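Local coordinates for protein titin (PDB 4QEG) that serves as the giant elastic scaffold of the muscle sarcomere and carries a protein kinase domain, represented here by one of its immunoglobulin domains, at residues 15-20 with 65-70; 35-40 with 76-81. All coordinates share one frame; numbering follows the deposited sequence.

Interaction 1 (15-20 with 65-70); sequences IEVPET and MNTSTE. With CA (calcium ion), chain C; CA (calcium ion), chain D.
E19 and T69 meet around a calcium ion, and metal coordination is the main tie between these two loops. The E19 carboxylate takes the ion through both oxygens, OE2 approaching to 2.4 Å, while T69 OG1 supplies a third protein ligand at 2.7 Å and two waters complete what is seen. E19 OE1 also reaches a second calcium, at 2.6 Å, so the carboxylate bridges two ions; this second ion has three waters and two further ligands from outside the pair. The E19 side chain gets there by running extended, with CG anti to the backbone N (chi1 -165°). Two cations at one carboxylate would be expected to keep it ionised.

Among the hydrogen bonds, T69 N gives one to E19 OE2 (3.0 Å), arriving from well above the carboxylate plane, so that one oxygen serves both metal and backbone. The other backbone link is the short bond from T20 N to T67 O, 2.6 Å. T67 OG1 also receives a weak bond from T20 N, but its stronger partner is the carbonyl of K21. One water joins E19 OE1, weakly, to T69 OG1; another spans T20 O and N66 ND2.

Van der Waals packing sets carbons on oxygens: V17 CG2 lies 3.6 Å from T67 OG1, and E19 CG rests against T67 O at 3.2 Å. Apolar contact is modest, with V17 CG2 4.1 Å from T67 CG2. V90 of strand 82-90 lies against both E19 and T67.

The segment 65-70 is the loop between strands E and F, and S68 N bonds to D71, the aspartate that opens the DxAxY signature leading into strand F. This meeting of the E-F loop with the turn after strand A' lies at one end of the β-sandwich of an I-set immunoglobulin domain.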
ATOM      1  N   ILE A  15      -6.927   6.130  -5.610  1.00 18.27           N
ATOM      2  CA  ILE A  15      -8.082   5.297  -5.939  1.00 19.20           C
ATOM      3  C   ILE A  15      -9.305   5.702  -5.137  1.00 17.02           C
ATOM      4  O   ILE A  15      -9.198   6.095  -3.972  1.00 10.75           O
ATOM      5  CB  ILE A  15      -7.782   3.785  -5.707  1.00 14.87           C
ATOM      6  CG1 ILE A  15      -8.969   2.910  -6.150  1.00 16.22           C
ATOM      7  CG2 ILE A  15      -7.402   3.507  -4.257  1.00 12.01           C
ATOM      8  CD1 ILE A  15      -8.697   1.430  -6.059  1.00 13.33           C
ATOM      9  N   GLU A  16     -10.461   5.638  -5.794  1.00 11.80           N
ATOM     10  CA  GLU A  16     -11.755   5.851  -5.160  1.00 11.63           C
ATOM     11  C   GLU A  16     -12.634   4.611  -5.339  1.00 11.51           C
ATOM     12  O   GLU A  16     -12.706   4.050  -6.431  1.00 19.28           O
ATOM     13  CB  GLU A  16     -12.460   7.075  -5.747  1.00 12.70           C
ATOM     14  CG  GLU A  16     -11.587   8.295  -5.872  1.00 24.12           C
ATOM     15  CD  GLU A  16     -12.386   9.569  -6.084  1.00 36.40           C
ATOM     16  OE1 GLU A  16     -13.637   9.493  -6.185  1.00 37.21           O
ATOM     17  OE2 GLU A  16     -11.753  10.650  -6.153  1.00 42.22           O
ATOM     18  N   VAL A  17     -13.277   4.180  -4.261  1.00 10.90           N
ATOM     19  CA  VAL A  17     -14.199   3.042  -4.285  1.00 16.08           C
ATOM     20  C   VAL A  17     -15.426   3.386  -3.449  1.00 12.17           C
ATOM     21  O   VAL A  17     -15.338   4.218  -2.544  1.00 12.40           O
ATOM     22  CB  VAL A  17     -13.556   1.743  -3.728  1.00 10.54           C
ATOM     23  CG1 VAL A  17     -12.216   1.442  -4.414  1.00 10.54           C
ATOM     24  CG2 VAL A  17     -13.387   1.842  -2.209  1.00 13.85           C
ATOM     25  N   PRO A  18     -16.578   2.760  -3.745  1.00 16.58           N
ATOM     26  CA  PRO A  18     -17.737   3.021  -2.879  1.00 11.51           C
ATOM     27  C   PRO A  18     -17.550   2.363  -1.514  1.00 11.01           C
ATOM     28  O   PRO A  18     -16.891   1.321  -1.409  1.00 12.96           O
ATOM     29  CB  PRO A  18     -18.922   2.378  -3.639  1.00 12.42           C
ATOM     30  CG  PRO A  18     -18.396   1.991  -4.996  1.00 13.04           C
ATOM     31  CD  PRO A  18     -16.901   1.830  -4.847  1.00 14.10           C
ATOM     32  N   GLU A  19     -18.151   2.941  -0.486  1.00 12.64           N
ATOM     33  CA  GLU A  19     -18.098   2.369   0.841  1.00 10.87           C
ATOM     34  C   GLU A  19     -18.571   0.924   0.847  1.00 21.45           C
ATOM     35  O   GLU A  19     -19.538   0.593   0.167  1.00 11.95           O
ATOM     36  CB  GLU A  19     -18.932   3.190   1.819  1.00 11.13           C
ATOM     37  CG  GLU A  19     -18.620   2.857   3.252  1.00 19.40           C
ATOM     38  CD  GLU A  19     -19.057   3.935   4.195  1.00 25.38           C
ATOM     39  OE1 GLU A  19     -19.894   4.768   3.788  1.00 23.35           O
ATOM     40  OE2 GLU A  19     -18.571   3.941   5.349  1.00 31.87           O
ATOM     41  N   THR A  20     -17.832   0.105   1.604  1.00 11.37           N
ATOM     42  CA  THR A  20     -18.040  -1.323   1.870  1.00 13.50           C
ATOM     43  C   THR A  20     -17.347  -2.191   0.826  1.00 14.23           C
ATOM     44  O   THR A  20     -17.196  -3.388   1.023  1.00 14.52           O
ATOM     45  CB  THR A  20     -19.551  -1.740   1.969  1.00 17.61           C
ATOM     46  OG1 THR A  20     -20.191  -1.638   0.691  1.00 13.28           O
ATOM     47  CG2 THR A  20     -20.292  -0.900   3.022  1.00 13.18           C
ATOM     48  N   MET A  65     -10.105  -4.204   2.660  1.00 17.28           N
ATOM     49  CA  MET A  65     -11.440  -4.760   2.520  1.00 11.77           C
ATOM     50  C   MET A  65     -12.455  -4.036   3.396  1.00 15.93           C
ATOM     51  O   MET A  65     -12.095  -3.365   4.373  1.00 14.73           O
ATOM     52  CB  MET A  65     -11.418  -6.255   2.847  1.00 21.77           C
ATOM     53  CG  MET A  65     -10.507  -7.056   1.912  1.00 21.66           C
ATOM     54  SD  MET A  65     -10.438  -8.791   2.322  1.00 46.49           S
ATOM     55  CE  MET A  65     -12.075  -9.304   1.824  1.00 21.62           C
ATOM     56  N   ASN A  66     -13.725  -4.157   3.016  1.00 18.16           N
ATOM     57  CA  ASN A  66     -14.827  -3.603   3.784  1.00 12.60           C
ATOM     58  C   ASN A  66     -14.655  -2.119   4.068  1.00 11.75           C
ATOM     59  O   ASN A  66     -14.798  -1.688   5.210  1.00 19.75           O
ATOM     60  CB  ASN A  66     -14.976  -4.373   5.094  1.00 13.82           C
ATOM     61  CG  ASN A  66     -15.165  -5.848   4.868  1.00 17.86           C
ATOM     62  OD1 ASN A  66     -14.323  -6.670   5.243  1.00 21.93           O
ATOM     63  ND2 ASN A  66     -16.274  -6.197   4.225  1.00 17.65           N
ATOM     64  N   THR A  67     -14.331  -1.344   3.038  1.00 10.91           N
ATOM     65  CA  THR A  67     -13.967   0.055   3.260  1.00 22.87           C
ATOM     66  C   THR A  67     -15.078   0.846   3.924  1.00 21.41           C
ATOM     67  O   THR A  67     -16.259   0.656   3.615  1.00 18.21           O
ATOM     68  CB  THR A  67     -13.596   0.784   1.963  1.00 19.51           C
ATOM     69  OG1 THR A  67     -14.622   0.574   0.983  1.00 17.99           O
ATOM     70  CG2 THR A  67     -12.235   0.315   1.437  1.00  9.44           C
ATOM     71  N   SER A  68     -14.671   1.723   4.842  1.00 22.14           N
ATOM     72  CA  SER A  68     -15.560   2.699   5.451  1.00 20.21           C
ATOM     73  C   SER A  68     -14.990   4.098   5.213  1.00 19.19           C
ATOM     74  O   SER A  68     -13.838   4.254   4.793  1.00 10.48           O
ATOM     75  CB  SER A  68     -15.751   2.431   6.957  1.00 19.74           C
ATOM     76  OG  SER A  68     -14.525   2.508   7.666  1.00 21.73           O
ATOM     77  N   THR A  69     -15.816   5.105   5.480  1.00 18.38           N
ATOM     78  CA  THR A  69     -15.437   6.511   5.342  1.00 14.54           C
ATOM     79  C   THR A  69     -14.109   6.822   6.036  1.00 12.22           C
ATOM     80  O   THR A  69     -13.274   7.576   5.517  1.00 17.23           O
ATOM     81  CB  THR A  69     -16.548   7.424   5.924  1.00 19.13           C
ATOM     82  OG1 THR A  69     -17.812   7.074   5.341  1.00 16.62           O
ATOM     83  CG2 THR A  69     -16.253   8.903   5.668  1.00 16.80           C
ATOM     84  N   GLU A  70     -13.923   6.224   7.205  1.00 13.94           N
ATOM     85  CA  GLU A  70     -12.721   6.400   8.015  1.00 17.79           C
ATOM     86  C   GLU A  70     -11.453   5.942   7.284  1.00 20.20           C
ATOM     87  O   GLU A  70     -10.363   6.444   7.555  1.00 25.45           O
ATOM     88  CB  GLU A  70     -12.866   5.636   9.352  1.00 20.98           C
ATOM     89  CG  GLU A  70     -13.915   6.204  10.327  1.00 28.22           C
ATOM     90  CD  GLU A  70     -15.276   5.467  10.295  1.00 36.99           C
ATOM     91  OE1 GLU A  70     -15.654   4.951   9.223  1.00 27.69           O
ATOM     92  OE2 GLU A  70     -15.973   5.419  11.342  1.00 42.20           O
TER
HETATM   93 CA    CA C3002     -19.871   5.679   6.380  1.00 33.78          CA
HETATM   94 CA    CA D3003     -22.161   5.415   2.766  1.00 52.21          CA
HETATM   95  O   HOH W   1     -17.772   6.759   2.571  1.00 29.11           O
HETATM   96  O   HOH W   2     -18.085  -4.767   3.143  1.00 21.15           O
HETATM   97  O   HOH W   3     -18.235   5.346   8.459  1.00 27.03           O
HETATM   98  O   HOH W   4     -21.941   5.435   7.974  1.00 29.55           O
HETATM   99  O   HOH W   5     -21.686   5.230   0.315  1.00 18.68           O
HETATM  100  O   HOH W   6     -20.749   7.289   1.901  1.00 32.55           O
HETATM  101  O   HOH W   7     -22.173   2.827   2.610  1.00 29.24           O

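Interaction 2 (35-40 with 76-81); sequences PSMWLK and TFVCGN. With CA (calcium ion), chain B.
W38 and F77 interlock in the core of the immunoglobulin β-sandwich, where strands C (37-40) and F (76-79 of the longer 73-79) run antiparallel as neighbours. F77 sets its edge, CD2 foremost, over the face of the indole: CD2 is 3.4 Å from W38 CE2, and the six-membered ring and the phenyl ring are inclined at 67° in an edge-to-face stack. F77 CB adds a CH-π contact, standing 4.2 Å from the centroid of the W38 six-membered ring. The phenyl ring is the bump and the flat indole the wall it leans on, reached because CG of F77 is anti to the backbone N (chi1 -171°). C27 of strand B touches F77 from the opposing sheet, while F25 touches W38. F77 comes two residues after Y75, where many immunoglobulin domains carry the cysteine of the core disulfide, so a ring seems to take that place here.

On the other face, M37, L39, T76 and V78 make a shallower fit. M37 lies alongside V78, its CG against V78 CB at 3.7 Å, before the chain bends off at chi2. The V78 CG2 branch fills the dip beside L39, meeting CD1 at 3.8 Å, and L39 CB backs on to T76 CB. T76 OG1 turns instead to S85 of strand G.

Backbone bonds run from V78 N to M37 O and, in both directions, between L39 and T76. The register rests on L39 and T76, a hydrogen-bonded pair, and on W38 and F77, a non-hydrogen-bonded one. Past the end of the pairing, one water donates to both P35 O and V78 O, and a calcium ion with four waters is held by the G80 carbonyl oxygen at 2.4 Å.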
ATOM      1  N   PRO A  35      10.667  -6.158   2.964  1.00 12.78           N
ATOM      2  CA  PRO A  35       9.523  -6.161   3.877  1.00 12.94           C
ATOM      3  C   PRO A  35       8.445  -5.213   3.385  1.00 18.14           C
ATOM      4  O   PRO A  35       8.744  -4.146   2.850  1.00 17.39           O
ATOM      5  CB  PRO A  35      10.112  -5.687   5.211  1.00 13.88           C
ATOM      6  CG  PRO A  35      11.467  -5.191   4.922  1.00 14.01           C
ATOM      7  CD  PRO A  35      11.918  -5.729   3.616  1.00 16.43           C
ATOM      8  N   SER A  36       7.196  -5.614   3.554  1.00 17.50           N
ATOM      9  CA  SER A  36       6.080  -4.775   3.149  1.00 18.44           C
ATOM     10  C   SER A  36       5.775  -3.755   4.231  1.00 19.08           C
ATOM     11  O   SER A  36       4.985  -4.011   5.136  1.00 21.03           O
ATOM     12  CB  SER A  36       4.855  -5.624   2.865  1.00 19.09           C
ATOM     13  OG  SER A  36       5.222  -6.790   2.162  1.00 23.88           O
ATOM     14  N   MET A  37       6.404  -2.594   4.127  1.00 19.02           N
ATOM     15  CA  MET A  37       6.208  -1.538   5.108  1.00 20.36           C
ATOM     16  C   MET A  37       5.114  -0.585   4.650  1.00 11.16           C
ATOM     17  O   MET A  37       5.378   0.421   3.994  1.00 10.97           O
ATOM     18  CB  MET A  37       7.509  -0.782   5.354  1.00 19.75           C
ATOM     19  CG  MET A  37       7.432   0.194   6.509  1.00 22.18           C
ATOM     20  SD  MET A  37       7.142  -0.656   8.062  1.00 31.29           S
ATOM     21  CE  MET A  37       7.236   0.743   9.182  1.00 23.53           C
ATOM     22  N   TRP A  38       3.879  -0.923   5.012  1.00 11.05           N
ATOM     23  CA  TRP A  38       2.714  -0.137   4.642  1.00 10.54           C
ATOM     24  C   TRP A  38       2.311   0.759   5.783  1.00 11.75           C
ATOM     25  O   TRP A  38       2.319   0.344   6.940  1.00 13.93           O
ATOM     26  CB  TRP A  38       1.537  -1.042   4.255  1.00 10.09           C
ATOM     27  CG  TRP A  38       1.739  -1.755   2.961  1.00 13.89           C
ATOM     28  CD1 TRP A  38       2.165  -3.039   2.792  1.00 15.35           C
ATOM     29  CD2 TRP A  38       1.529  -1.224   1.644  1.00  9.04           C
ATOM     30  NE1 TRP A  38       2.227  -3.346   1.448  1.00 15.77           N
ATOM     31  CE2 TRP A  38       1.847  -2.247   0.726  1.00 14.93           C
ATOM     32  CE3 TRP A  38       1.095   0.012   1.154  1.00  8.85           C
ATOM     33  CZ2 TRP A  38       1.738  -2.072  -0.651  1.00 14.43           C
ATOM     34  CZ3 TRP A  38       0.996   0.183  -0.208  1.00 15.54           C
ATOM     35  CH2 TRP A  38       1.315  -0.849  -1.096  1.00 16.60           C
ATOM     36  N   LEU A  39       1.948   1.989   5.447  1.00 12.58           N
ATOM     37  CA  LEU A  39       1.535   2.969   6.429  1.00 15.51           C
ATOM     38  C   LEU A  39       0.163   3.535   6.071  1.00 21.17           C
ATOM     39  O   LEU A  39      -0.133   3.747   4.891  1.00 10.80           O
ATOM     40  CB  LEU A  39       2.548   4.117   6.515  1.00 16.40           C
ATOM     41  CG  LEU A  39       4.044   3.852   6.710  1.00 19.02           C
ATOM     42  CD1 LEU A  39       4.817   5.186   6.769  1.00 20.61           C
ATOM     43  CD2 LEU A  39       4.295   3.045   7.965  1.00 18.31           C
ATOM     44  N   LYS A  40      -0.658   3.770   7.094  1.00 12.20           N
ATOM     45  CA  LYS A  40      -1.901   4.529   6.948  1.00 19.58           C
ATOM     46  C   LYS A  40      -1.760   5.830   7.718  1.00 13.30           C
ATOM     47  O   LYS A  40      -1.636   5.803   8.941  1.00 14.45           O
ATOM     48  CB  LYS A  40      -3.101   3.733   7.460  1.00 12.00           C
ATOM     49  CG  LYS A  40      -4.402   4.525   7.509  1.00 16.48           C
ATOM     50  CD  LYS A  40      -5.592   3.614   7.805  1.00 17.87           C
ATOM     51  CE  LYS A  40      -6.919   4.354   7.658  1.00 24.11           C
ATOM     52  NZ  LYS A  40      -7.268   5.138   8.868  1.00 26.24           N
ATOM     53  N   THR A  76       0.996   4.719   2.450  1.00 14.11           N
ATOM     54  CA  THR A  76       2.397   4.904   2.097  1.00 10.86           C
ATOM     55  C   THR A  76       3.148   3.568   2.036  1.00 12.60           C
ATOM     56  O   THR A  76       2.943   2.694   2.871  1.00 10.29           O
ATOM     57  CB  THR A  76       3.109   5.852   3.119  1.00 15.24           C
ATOM     58  OG1 THR A  76       2.337   7.047   3.295  1.00 16.06           O
ATOM     59  CG2 THR A  76       4.511   6.228   2.656  1.00 12.89           C
ATOM     60  N   PHE A  77       4.011   3.402   1.037  1.00 11.11           N
ATOM     61  CA  PHE A  77       4.924   2.257   1.033  1.00 10.22           C
ATOM     62  C   PHE A  77       6.359   2.736   1.211  1.00 14.35           C
ATOM     63  O   PHE A  77       6.802   3.654   0.523  1.00 13.63           O
ATOM     64  CB  PHE A  77       4.810   1.450  -0.256  1.00 10.01           C
ATOM     65  CG  PHE A  77       5.563   0.150  -0.221  1.00 10.31           C
ATOM     66  CD1 PHE A  77       6.863   0.071  -0.696  1.00 13.17           C
ATOM     67  CD2 PHE A  77       4.981  -0.989   0.320  1.00 10.81           C
ATOM     68  CE1 PHE A  77       7.560  -1.125  -0.650  1.00 16.84           C
ATOM     69  CE2 PHE A  77       5.682  -2.197   0.368  1.00  9.64           C
ATOM     70  CZ  PHE A  77       6.965  -2.260  -0.120  1.00 19.12           C
ATOM     71  N   VAL A  78       7.085   2.092   2.118  1.00 16.94           N
ATOM     72  CA  VAL A  78       8.442   2.499   2.456  1.00 21.61           C
ATOM     73  C   VAL A  78       9.493   1.466   2.007  1.00 20.87           C
ATOM     74  O   VAL A  78       9.343   0.277   2.275  1.00 11.63           O
ATOM     75  CB  VAL A  78       8.554   2.725   3.980  1.00 22.38           C
ATOM     76  CG1 VAL A  78       9.960   3.144   4.356  1.00 14.07           C
ATOM     77  CG2 VAL A  78       7.508   3.756   4.446  1.00 16.94           C
ATOM     78  N   CYS A  79      10.552   1.918   1.336  1.00 12.45           N
ATOM     79  CA  CYS A  79      11.590   1.006   0.849  1.00 12.47           C
ATOM     80  C   CYS A  79      12.852   1.760   0.437  1.00 17.14           C
ATOM     81  O   CYS A  79      12.776   2.758  -0.275  1.00 17.99           O
ATOM     82  CB  CYS A  79      11.058   0.183  -0.327  1.00 14.41           C
ATOM     83  SG  CYS A  79      12.259  -0.821  -1.241  1.00 19.35           S
ATOM     84  N   GLY A  80      14.010   1.273   0.877  1.00 19.96           N
ATOM     85  CA  GLY A  80      15.258   1.982   0.642  1.00 23.51           C
ATOM     86  C   GLY A  80      15.181   3.324   1.342  1.00 20.96           C
ATOM     87  O   GLY A  80      14.599   3.421   2.415  1.00 17.09           O
ATOM     88  N   ASN A  81      15.740   4.371   0.748  1.00 16.95           N
ATOM     89  CA  ASN A  81      15.512   5.696   1.310  1.00 26.39           C
ATOM     90  C   ASN A  81      14.317   6.353   0.616  1.00 25.15           C
ATOM     91  O   ASN A  81      14.159   7.562   0.675  1.00 30.56           O
ATOM     92  CB  ASN A  81      16.779   6.578   1.222  1.00 29.86           C
ATOM     93  CG  ASN A  81      17.085   7.061  -0.192  1.00 30.07           C
ATOM     94  OD1 ASN A  81      16.488   6.610  -1.167  1.00 32.02           O
ATOM     95  ND2 ASN A  81      18.032   7.986  -0.300  1.00 27.14           N
TER
HETATM   96 CA    CA B3001      14.024   3.746   4.688  1.00 22.87          CA
HETATM   97  O   HOH W   8      10.242  -1.907   3.027  1.00 14.85           O
HETATM   98  O   HOH W   9      13.240   1.549   4.501  1.00 20.82           O
HETATM   99  O   HOH W  10      12.242   5.122   3.355  1.00 17.14           O
HETATM  100  O   HOH W  11      15.146   6.020   4.703  1.00 14.63           O
HETATM  101  O   HOH W  12      12.335   4.276   6.135  1.00 14.52           O

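Overall arrangement
Both interactions belong to one immunoglobulin sandwich, their centres about 21 Å apart on opposite sides of the chain's centre. Along the sequence they alternate: 15-20, 35-40, 65-70, 76-81. Interaction 2 lies within the mixed sheet, joining adjacent strands C and F; interaction 1 is a surface contact at one end, where the A' strand of that sheet runs into a turn and the loop leading into strand F passes by. Strand 73-79, entered a few residues after 65-70, supplies the second partner of interaction 2. The two contacts just touch, where K40 NZ approaches E70 O. Strand 73-79 and the loop before it connect the C-F pairing to the end where E19 binds calcium.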